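Local coordinates for nucleoprotein (Human coronavirus NL63, PDB 5N4K) that probably packages the positive-strand viral RNA genome into a helical ribonucleocapsid and aids viral transcription and replication, and is represented here by its N-terminal RNA-binding domain, at residues I63-V68 with D106-V111; Y32-V37 with P83-F88; F88-T93 with V119-G124; V52-G57 with K136-L141. All coordinates share one frame; numbering follows the deposited sequence. Where two conformers were deposited one is given.

Contact 1 (I63-V68 with D106-V111); sequences IGYWNV and DGVVWV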
# COMPACT_ATOMS: atom_id res chain seq x y z
N ILE A 63 17.88 0.90 7.79
CA ILE A 63 16.77 0.15 8.38
C ILE A 63 15.47 0.58 7.65
O ILE A 63 15.30 1.76 7.34
CB ILE A 63 16.71 0.44 9.91
CG1 ILE A 63 15.57 -0.34 10.55
CG2 ILE A 63 16.66 1.92 10.21
CD1 ILE A 63 15.77 -0.44 12.07
N GLY A 64 14.56 -0.38 7.46
CA GLY A 64 13.30 -0.04 6.85
C GLY A 64 12.55 -1.28 6.52
O GLY A 64 12.60 -2.29 7.21
N TYR A 65 11.77 -1.17 5.43
CA TYR A 65 10.92 -2.30 5.02
C TYR A 65 10.77 -2.40 3.51
O TYR A 65 10.92 -1.39 2.80
CB TYR A 65 9.46 -2.23 5.68
CG TYR A 65 8.73 -0.92 5.34
CD1 TYR A 65 8.94 0.25 6.03
CD2 TYR A 65 7.84 -0.87 4.25
CE1 TYR A 65 8.26 1.45 5.71
CE2 TYR A 65 7.18 0.28 3.94
CZ TYR A 65 7.39 1.42 4.63
OH TYR A 65 6.78 2.59 4.23
N TRP A 66 10.46 -3.62 3.09
CA TRP A 66 10.01 -3.92 1.71
C TRP A 66 8.51 -4.11 1.74
O TRP A 66 8.01 -4.86 2.51
CB TRP A 66 10.73 -5.12 1.18
CG TRP A 66 12.18 -4.96 0.96
CD1 TRP A 66 13.18 -5.19 1.87
CD2 TRP A 66 12.85 -4.50 -0.23
NE1 TRP A 66 14.38 -4.93 1.34
CE2 TRP A 66 14.22 -4.49 0.05
CE3 TRP A 66 12.40 -4.05 -1.46
CZ2 TRP A 66 15.16 -4.09 -0.91
CZ3 TRP A 66 13.33 -3.63 -2.43
CH2 TRP A 66 14.67 -3.64 -2.14
N ASN A 67 7.83 -3.38 0.87
CA ASN A 67 6.35 -3.41 0.79
C ASN A 67 5.95 -4.26 -0.45
O ASN A 67 6.38 -3.94 -1.56
CB ASN A 67 5.80 -1.99 0.63
CG ASN A 67 4.37 -1.88 0.98
OD1 ASN A 67 3.93 -2.50 1.91
ND2 ASN A 67 3.67 -1.07 0.22
N VAL A 68 5.20 -5.27 -0.23
CA VAL A 68 4.75 -6.15 -1.31
C VAL A 68 3.65 -5.54 -2.12
O VAL A 68 2.65 -5.06 -1.55
CB VAL A 68 4.37 -7.50 -0.72
CG1 VAL A 68 3.76 -8.46 -1.77
CG2 VAL A 68 5.45 -8.21 0.04
N ASP A 106 0.61 -7.43 7.06
CA ASP A 106 0.84 -8.40 6.05
C ASP A 106 1.32 -7.73 4.78
O ASP A 106 0.78 -6.70 4.35
CB ASP A 106 -0.43 -9.25 5.75
CG ASP A 106 -0.78 -10.19 6.91
OD1 ASP A 106 0.12 -10.60 7.65
OD2 ASP A 106 -1.97 -10.52 6.99
N GLY A 107 2.35 -8.26 4.14
CA GLY A 107 2.97 -7.68 2.98
C GLY A 107 4.08 -6.74 3.29
O GLY A 107 4.68 -6.11 2.41
N VAL A 108 4.41 -6.52 4.55
CA VAL A 108 5.49 -5.63 4.96
C VAL A 108 6.60 -6.50 5.53
O VAL A 108 6.43 -7.25 6.50
CB VAL A 108 5.04 -4.57 6.00
CG1 VAL A 108 6.17 -3.69 6.43
CG2 VAL A 108 3.83 -3.82 5.32
N VAL A 109 7.79 -6.40 4.94
CA VAL A 109 8.90 -7.26 5.30
C VAL A 109 10.02 -6.39 5.84
O VAL A 109 10.55 -5.50 5.15
CB VAL A 109 9.40 -8.08 4.12
CG1 VAL A 109 10.59 -8.98 4.57
CG2 VAL A 109 8.29 -8.90 3.55
N TRP A 110 10.49 -6.57 7.10
CA TRP A 110 11.40 -5.68 7.75
C TRP A 110 12.88 -6.03 7.58
O TRP A 110 13.23 -7.24 7.64
CB TRP A 110 11.01 -5.67 9.23
CG TRP A 110 9.60 -5.13 9.44
CD1 TRP A 110 8.45 -5.86 9.59
CD2 TRP A 110 9.25 -3.77 9.51
NE1 TRP A 110 7.40 -4.98 9.78
CE2 TRP A 110 7.84 -3.71 9.73
CE3 TRP A 110 9.95 -2.59 9.36
CZ2 TRP A 110 7.21 -2.48 9.78
CZ3 TRP A 110 9.32 -1.36 9.48
CH2 TRP A 110 7.92 -1.36 9.71
N VAL A 111 13.69 -5.01 7.45
CA VAL A 111 15.14 -5.22 7.22
C VAL A 111 15.90 -4.21 7.98
O VAL A 111 15.51 -3.05 8.19
CB VAL A 111 15.49 -5.15 5.70
CG1 VAL A 111 14.99 -6.39 4.97
CG2 VAL A 111 15.01 -3.83 5.09
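Tyr65 and Trp110 lie side by side and point the same way, a non-hydrogen-bonded antiparallel pair whose CA atoms come within 4.4 Å. The rings are not stacked flat: their planes meet at 60°, with the edge of Tyr65 turned to the face of the Trp110 six-membered ring in an offset edge-to-face pair. Tyr65 CB sits over that same face, 4.0 Å from the ring centroid, as a CH-pi contact. Val108 crosses Tyr65 obliquely, its CG1 reaching Tyr65 CB at 3.7 Å and also lying above the rim of the Trp110 ring. Tyr65 CG stands between its own backbone N and carbonyl carbon (chi1 58°), a position that sets it 3.9 Å from Val108 CG1. At the far end of the ring, Tyr65 OH is bonded to Thr93 O and His96 N.

The two segments belong to the five-stranded antiparallel sheet at the core of the coronavirus N-terminal domain, where strand 108-112 is one of the two outermost strands within this chain and strand 63-73 its neighbour. The N-to-C directions of the short segments differ by 155°, and five backbone bonds join them, including Trp66 N to Val109 O at 2.8 Å and Val68 N to Gly107 O, both with the donor in the carbonyl plane.

The other face carries Trp66, Val109 and Val111. Val111 CG1 meets the indole at its edge, in plane, 3.8 Å from Trp66 CD1, while Trp66 NE1 is bonded to Leu51 O and the ring packs edge-to-face with Phe88. Val68 CG2 lies 3.3 Å from Gly107 O, the carbonyl that accepts Val68 N.

Contact 2 (Y32-V37 with P83-F88); sequences YMPLLV and PPKVHF. With SO4 (sulfate ion), chain F.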
# COMPACT_ATOMS: atom_id res chain seq x y z
N TYR A 32 14.21 3.56 -4.74
CA TYR A 32 14.83 2.49 -5.46
C TYR A 32 13.88 1.78 -6.41
O TYR A 32 12.69 1.73 -6.15
CB TYR A 32 15.45 1.44 -4.50
CG TYR A 32 16.44 2.04 -3.59
CD1 TYR A 32 17.75 2.33 -4.02
CD2 TYR A 32 16.11 2.43 -2.26
CE1 TYR A 32 18.67 3.01 -3.23
CE2 TYR A 32 16.98 3.10 -1.45
CZ TYR A 32 18.24 3.39 -1.94
OH TYR A 32 19.20 3.96 -1.18
N MET A 33 14.41 1.21 -7.49
CA MET A 33 13.69 0.24 -8.25
C MET A 33 13.22 -0.91 -7.38
O MET A 33 13.91 -1.27 -6.41
CB MET A 33 14.57 -0.29 -9.43
CG MET A 33 14.74 0.76 -10.55
SD MET A 33 13.25 1.27 -11.37
CE MET A 33 12.86 -0.20 -12.35
N PRO A 34 12.12 -1.55 -7.73
CA PRO A 34 11.67 -2.74 -6.99
C PRO A 34 12.51 -3.95 -7.28
O PRO A 34 13.27 -4.02 -8.28
CB PRO A 34 10.25 -2.95 -7.47
CG PRO A 34 10.23 -2.37 -8.86
CD PRO A 34 11.20 -1.26 -8.84
N LEU A 35 12.34 -4.98 -6.44
CA LEU A 35 12.77 -6.32 -6.74
C LEU A 35 11.53 -7.11 -7.14
O LEU A 35 10.37 -6.83 -6.73
CB LEU A 35 13.42 -7.02 -5.56
CG LEU A 35 14.53 -6.21 -4.94
CD1 LEU A 35 15.05 -6.98 -3.68
CD2 LEU A 35 15.61 -5.91 -5.91
N LEU A 36 11.78 -8.20 -7.90
CA LEU A 36 10.77 -9.14 -8.27
C LEU A 36 10.98 -10.43 -7.42
O LEU A 36 12.10 -10.88 -7.28
CB LEU A 36 10.99 -9.42 -9.80
CG LEU A 36 9.83 -10.06 -10.43
CD1 LEU A 36 8.63 -9.11 -10.57
CD2 LEU A 36 10.32 -10.55 -11.82
N VAL A 37 9.89 -11.00 -6.93
CA VAL A 37 9.95 -12.23 -6.14
C VAL A 37 9.43 -13.37 -6.99
O VAL A 37 8.21 -13.49 -7.18
CB VAL A 37 9.15 -12.13 -4.87
CG1 VAL A 37 9.45 -13.32 -3.99
CG2 VAL A 37 9.54 -10.92 -4.06
N PRO A 83 4.57 -12.65 -10.60
CA PRO A 83 5.41 -12.52 -9.44
C PRO A 83 5.20 -11.14 -8.82
O PRO A 83 5.08 -10.13 -9.46
CB PRO A 83 6.81 -12.62 -9.99
CG PRO A 83 6.61 -13.54 -11.17
CD PRO A 83 5.37 -13.06 -11.80
N PRO A 84 5.14 -11.16 -7.47
CA PRO A 84 4.98 -9.86 -6.82
C PRO A 84 6.22 -9.01 -6.92
O PRO A 84 7.32 -9.53 -7.11
CB PRO A 84 4.67 -10.21 -5.36
CG PRO A 84 5.08 -11.57 -5.19
CD PRO A 84 5.05 -12.27 -6.52
N LYS A 85 6.06 -7.71 -6.80
CA LYS A 85 7.16 -6.81 -6.65
C LYS A 85 7.23 -6.34 -5.18
O LYS A 85 6.27 -6.40 -4.45
CB LYS A 85 7.05 -5.60 -7.56
CG LYS A 85 7.41 -5.92 -9.02
CD LYS A 85 7.15 -4.72 -9.92
CE LYS A 85 7.42 -5.18 -11.33
NZ LYS A 85 7.03 -4.13 -12.33
N VAL A 86 8.44 -5.98 -4.78
CA VAL A 86 8.65 -5.36 -3.47
C VAL A 86 9.39 -4.05 -3.64
O VAL A 86 10.36 -3.96 -4.42
CB VAL A 86 9.39 -6.31 -2.48
CG1 VAL A 86 8.49 -7.45 -2.05
CG2 VAL A 86 10.71 -6.85 -3.05
N HIS A 87 8.99 -3.03 -2.89
CA HIS A 87 9.65 -1.72 -2.93
C HIS A 87 10.17 -1.36 -1.55
O HIS A 87 9.45 -1.56 -0.54
CB HIS A 87 8.64 -0.64 -3.38
CG HIS A 87 8.02 -0.85 -4.71
ND1 HIS A 87 8.44 -0.18 -5.81
CD2 HIS A 87 7.01 -1.62 -5.07
CE1 HIS A 87 7.75 -0.58 -6.85
NE2 HIS A 87 6.85 -1.44 -6.44
N PHE A 88 11.38 -0.79 -1.49
CA PHE A 88 12.00 -0.53 -0.20
C PHE A 88 11.74 0.90 0.23
O PHE A 88 11.84 1.87 -0.57
CB PHE A 88 13.53 -0.67 -0.33
CG PHE A 88 14.23 -0.25 0.94
CD1 PHE A 88 14.30 -1.14 1.99
CD2 PHE A 88 14.74 1.01 1.09
CE1 PHE A 88 14.87 -0.77 3.20
CE2 PHE A 88 15.31 1.41 2.30
CZ PHE A 88 15.34 0.52 3.34
S SO4 F . 3.54 -3.50 -12.74
O1 SO4 F . 2.79 -4.74 -13.04
O2 SO4 F . 4.55 -3.69 -11.69
O3 SO4 F . 2.54 -2.64 -12.11
O4 SO4 F . 4.26 -2.92 -13.91
O HOH W 1 12.49 -0.38 -4.11
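Leu35 and Val86 form one of the two antiparallel pairs, the hydrogen-bonded one, that join the short strand 35-37 to strand 80-90 in the domain's central sheet; Leu36 with Lys85 is the other. Leu35 N to Val86 O and Val86 N to Leu35 O close the ring, and Val37 N adds a 3.0 Å bond to Pro84 O that is nearly collinear with that carbonyl. On the buried side Leu35 CB rests against Val86 CG2 at 3.7 Å, and the Val37 and Val86 side chains cross at about a right angle, CG2 against CG1. Tyr32 and Phe88 extend this packing side by side, CD2 to CD2.

The opposite side of the sheet is more open, all of its residues but Pro34 being partly exposed. Pro34 CB sits over one face of the His87 imidazole, 3.7 Å from the ring centroid, while His87 NE2 is bonded to Gln69 OE1. Before the strand begins, the direct backbone ladder gives way to a water that donates to Met33 O and accepts from Phe88 N. Leu36 CD1 lies 3.8 Å from Lys85 CG. Extended beyond CG, the lysine reaches a sulfate, probably from the crystallisation liquor and also held by Arg71 and Gln69; Lys85 NZ donates to sulfate O2 at 2.6 Å.

Contact 3 (F88-T93 with V119-G124); sequences FYYLGT and VNTSLG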
# COMPACT_ATOMS: atom_id res chain seq x y z
N PHE A 88 11.38 -0.79 -1.49
CA PHE A 88 12.00 -0.53 -0.20
C PHE A 88 11.74 0.90 0.23
O PHE A 88 11.84 1.87 -0.57
CB PHE A 88 13.53 -0.67 -0.33
CG PHE A 88 14.23 -0.25 0.94
CD1 PHE A 88 14.30 -1.14 1.99
CD2 PHE A 88 14.74 1.01 1.09
CE1 PHE A 88 14.87 -0.77 3.20
CE2 PHE A 88 15.31 1.41 2.30
CZ PHE A 88 15.34 0.52 3.34
N TYR A 89 11.49 1.06 1.52
CA TYR A 89 11.35 2.36 2.15
C TYR A 89 12.07 2.33 3.49
O TYR A 89 12.00 1.40 4.25
CB TYR A 89 9.86 2.65 2.40
CG TYR A 89 9.03 2.68 1.15
CD1 TYR A 89 8.43 1.53 0.68
CD2 TYR A 89 8.85 3.89 0.48
CE1 TYR A 89 7.66 1.56 -0.51
CE2 TYR A 89 8.11 3.88 -0.68
CZ TYR A 89 7.59 2.76 -1.10
OH TYR A 89 6.76 2.76 -2.31
N TYR A 90 12.76 3.44 3.79
CA TYR A 90 13.40 3.61 5.09
C TYR A 90 12.36 3.68 6.19
O TYR A 90 11.26 4.19 6.00
CB TYR A 90 14.30 4.88 5.04
CG TYR A 90 15.49 4.72 4.08
CD1 TYR A 90 16.66 4.10 4.52
CD2 TYR A 90 15.48 5.24 2.81
CE1 TYR A 90 17.73 3.89 3.67
CE2 TYR A 90 16.50 5.07 1.94
CZ TYR A 90 17.62 4.39 2.38
OH TYR A 90 18.68 4.19 1.50
N LEU A 91 12.78 3.31 7.36
CA LEU A 91 11.91 3.36 8.54
C LEU A 91 11.40 4.79 8.74
O LEU A 91 12.14 5.74 8.70
CB LEU A 91 12.68 2.86 9.79
CG LEU A 91 11.85 2.78 11.07
CD1 LEU A 91 10.74 1.79 11.01
CD2 LEU A 91 12.84 2.35 12.17
N GLY A 92 10.08 4.90 8.96
CA GLY A 92 9.44 6.22 9.12
C GLY A 92 9.22 6.98 7.88
O GLY A 92 8.89 8.19 7.96
N THR A 93 9.28 6.30 6.72
CA THR A 93 8.98 6.87 5.42
C THR A 93 8.07 5.92 4.69
O THR A 93 7.82 4.84 5.15
CB THR A 93 10.24 7.16 4.62
OG1 THR A 93 10.73 5.93 4.03
CG2 THR A 93 11.38 7.81 5.49
N VAL A 119 14.63 3.83 15.11
CA VAL A 119 13.91 5.05 15.12
C VAL A 119 13.70 5.56 13.71
O VAL A 119 14.49 5.24 12.79
CB VAL A 119 14.51 6.14 15.96
CG1 VAL A 119 14.69 5.67 17.39
CG2 VAL A 119 15.78 6.64 15.40
N ASN A 120 12.71 6.41 13.54
CA ASN A 120 12.37 6.95 12.24
C ASN A 120 13.59 7.65 11.69
O ASN A 120 14.30 8.43 12.36
CB ASN A 120 11.21 7.92 12.28
CG ASN A 120 9.93 7.23 12.55
OD1 ASN A 120 9.79 6.06 12.34
ND2 ASN A 120 8.93 8.00 12.98
N THR A 121 13.86 7.42 10.42
CA THR A 121 14.98 8.07 9.74
C THR A 121 14.59 9.47 9.22
O THR A 121 13.45 9.86 9.25
CB THR A 121 15.47 7.23 8.53
OG1 THR A 121 14.51 7.35 7.43
CG2 THR A 121 15.66 5.79 8.85
N SER A 122 15.64 10.17 8.77
CA SER A 122 15.51 11.58 8.32
C SER A 122 15.34 11.71 6.83
O SER A 122 15.36 12.81 6.29
CB SER A 122 16.77 12.36 8.78
OG SER A 122 17.90 11.96 8.05
N LEU A 123 15.21 10.58 6.12
CA LEU A 123 15.41 10.50 4.68
C LEU A 123 14.24 10.85 3.83
O LEU A 123 14.46 11.09 2.63
CB LEU A 123 15.98 9.12 4.32
CG LEU A 123 17.34 8.87 4.99
CD1 LEU A 123 17.83 7.50 4.73
CD2 LEU A 123 18.39 9.82 4.42
N GLY A 124 13.03 10.88 4.38
CA GLY A 124 11.88 11.18 3.58
C GLY A 124 11.66 10.19 2.48
O GLY A 124 12.04 9.06 2.49
O HOH W 2 12.09 5.93 1.69
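Leu91 O is gripped twice by Thr121. Thr121 N donates at 3.0 Å along a nearly straight path (171° at the hydrogen) but from above the carbonyl plane, and Thr121 OG1 donates at 3.1 Å from the opposite face. A chi1 of 74° sets Thr121 OG1 between its own backbone N and carbonyl carbon, where it also touches Tyr90 CB.

A second carbonyl, Tyr90 O, likewise takes two donors, both from one residue. Thr93 OG1 donates to Tyr90 O at 2.7 Å. The bond from Thr93 N closes a type II beta turn from Tyr90 to Thr93, which carries Gly92 at positive phi; this turn, at the C-terminal end of the sheet's central strand 80-90, is where loop 119-124 attaches. Asn120 OD1 comes within 3.2 Å of Gly92 CA. Thr93 OG1 is satisfied further by a water that donates to it and to Gly124 O, bridging the segments where Thr93 CG2 packs on the same Gly124 carbonyl.

The apolar part of the contact centres on the Tyr90 ring. Leu123 CD1 sits over the ring centre, 3.5 Å from the centroid and only 7° off the normal, and Phe88 CE2 lies over the centre of the opposite face. The phenol oxygen, Tyr90 OH, is hydrogen-bonded to Tyr32 OH.

Contact 4 (V52-G57 with K136-L141); sequences VPIGKG and KFSIAL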
# COMPACT_ATOMS: atom_id res chain seq x y z
N VAL A 52 19.14 -4.24 2.98
CA VAL A 52 18.97 -2.80 2.93
C VAL A 52 19.78 -2.22 1.76
O VAL A 52 21.02 -2.39 1.78
CB VAL A 52 19.38 -2.07 4.25
CG1 VAL A 52 19.07 -0.64 4.18
CG2 VAL A 52 18.73 -2.72 5.49
N PRO A 53 19.14 -1.51 0.81
CA PRO A 53 19.94 -0.87 -0.26
C PRO A 53 20.96 0.02 0.30
O PRO A 53 20.81 0.69 1.29
CB PRO A 53 18.92 -0.07 -1.04
CG PRO A 53 17.65 -0.72 -0.79
CD PRO A 53 17.70 -1.30 0.63
N ILE A 54 22.10 0.10 -0.39
CA ILE A 54 23.22 0.95 0.00
C ILE A 54 23.16 2.37 -0.62
O ILE A 54 22.69 2.48 -1.72
CB ILE A 54 24.57 0.26 -0.45
CG1 ILE A 54 24.78 -1.08 0.29
CG2 ILE A 54 25.77 1.17 -0.28
CD1 ILE A 54 25.77 -1.99 -0.41
N GLY A 55 23.59 3.38 0.12
CA GLY A 55 24.00 4.71 -0.42
C GLY A 55 23.27 5.95 0.06
O GLY A 55 23.50 7.02 -0.45
N LYS A 56 22.37 5.83 1.08
CA LYS A 56 21.74 6.99 1.69
C LYS A 56 21.77 6.80 3.20
O LYS A 56 21.63 5.69 3.66
CB LYS A 56 20.31 7.19 1.24
CG LYS A 56 20.05 7.26 -0.26
CD LYS A 56 18.58 7.51 -0.63
CE LYS A 56 17.91 8.62 0.10
NZ LYS A 56 18.25 9.94 -0.45
N GLY A 57 21.90 7.90 3.85
CA GLY A 57 21.75 7.93 5.32
C GLY A 57 22.99 7.60 6.05
O GLY A 57 23.97 7.13 5.48
N LYS A 136 21.65 -1.54 -4.71
CA LYS A 136 22.83 -2.42 -4.58
C LYS A 136 22.92 -2.84 -3.11
O LYS A 136 22.57 -2.04 -2.22
CB LYS A 136 24.08 -1.61 -4.94
CG LYS A 136 24.09 -1.17 -6.40
CD LYS A 136 24.62 -2.24 -7.28
CE LYS A 136 26.17 -2.13 -7.20
NZ LYS A 136 27.07 -3.32 -7.11
N PHE A 137 23.50 -4.02 -2.91
CA PHE A 137 23.54 -4.69 -1.61
C PHE A 137 24.94 -5.15 -1.23
O PHE A 137 25.79 -5.46 -2.11
CB PHE A 137 22.58 -5.83 -1.56
CG PHE A 137 21.14 -5.44 -1.93
CD1 PHE A 137 20.35 -4.73 -1.07
CD2 PHE A 137 20.65 -5.75 -3.18
CE1 PHE A 137 19.04 -4.37 -1.41
CE2 PHE A 137 19.35 -5.36 -3.54
CZ PHE A 137 18.58 -4.67 -2.64
N SER A 138 25.11 -5.34 0.04
CA SER A 138 26.33 -5.93 0.68
C SER A 138 26.34 -7.45 0.73
O SER A 138 27.33 -8.09 1.18
CB SER A 138 26.37 -5.41 2.18
OG SER A 138 26.34 -4.07 2.21
N ILE A 139 25.26 -8.07 0.38
CA ILE A 139 25.04 -9.47 0.38
C ILE A 139 24.54 -9.90 -1.01
O ILE A 139 24.01 -9.08 -1.73
CB ILE A 139 24.05 -9.97 1.46
CG1 ILE A 139 22.72 -9.24 1.35
CG2 ILE A 139 24.55 -9.67 2.85
CD1 ILE A 139 21.60 -9.92 2.17
N ALA A 140 24.69 -11.16 -1.34
CA ALA A 140 24.13 -11.76 -2.55
C ALA A 140 22.61 -11.72 -2.44
O ALA A 140 22.08 -11.91 -1.38
CB ALA A 140 24.60 -13.19 -2.74
N LEU A 141 21.93 -11.50 -3.55
CA LEU A 141 20.50 -11.77 -3.60
C LEU A 141 20.23 -13.19 -3.60
O LEU A 141 20.87 -13.96 -4.38
CB LEU A 141 19.86 -11.21 -4.86
CG LEU A 141 19.64 -9.72 -4.87
CD1 LEU A 141 19.08 -9.18 -6.17
CD2 LEU A 141 18.78 -9.17 -3.76
O HOH W 3 21.54 1.15 -3.59
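A water donates to Ile54 O at 2.6 Å, the shortest polar bond between these two loops. The same water accepts from Lys136 N. Beside it runs the direct bond, Ile54 N to Lys136 O, at 2.9 Å; its C=O...N angle of 170° puts the donor nearly along the C=O axis. Both backbone polar groups of Ile54 are therefore paired with those of Lys136, one directly and one through water. Pro53 CA adds a CH...O contact to the same Lys136 carbonyl.

The side chains meet next to this link. Phe137 and Pro53 lie side by side, pointing the same way, with Phe137 CE1 3.9 Å from Pro53 CD. Val52 O approaches the phenyl at its edge, near the ring plane, 3.7 Å from Phe137 CD1. On the outer side Ile54 CG1 is anti to the carbonyl carbon (chi1 -64°), and Ile54 CD1 beyond it lies 3.4 Å from both Phe137 C and Ser138 OG, the hydroxyl itself being bonded to Lys113 NZ.

The contact joins the loop before strand 63-73 to the one before strand 145-147. Inward, Pro53 and Phe137 both touch Trp66 of the sheet. Only 251 Å² is buried in all, and the polar link consists of one direct main-chain bond and one water bridge between main-chain atoms, so that it probably owes little to the polar character of any side chain.

From the N terminus, 32-37 comes first and waits until 83-88 to close contact 2, a loop holding helix 43-46 and all of strand 63-73. Segments 52-57 and 63-68 both start within that loop and pair beyond it, so contacts 1 and 4 each cross contact 2. Contact 3 opens at Phe88, the residue it shares with contact 2, and closes at 119-124, crossing contact 1, which closes at 106-111. Contact 4 closes last, at 136-141, and its long loop encloses contacts 1 and 3. Contact 1 pairs strand 63-73 with 108-112 and contact 2 pairs 80-90 with 35-37, strands 63-73 and 80-90 being neighbours; contact 3 ties a loop to the end of strand 80-90, contact 4 loop to loop.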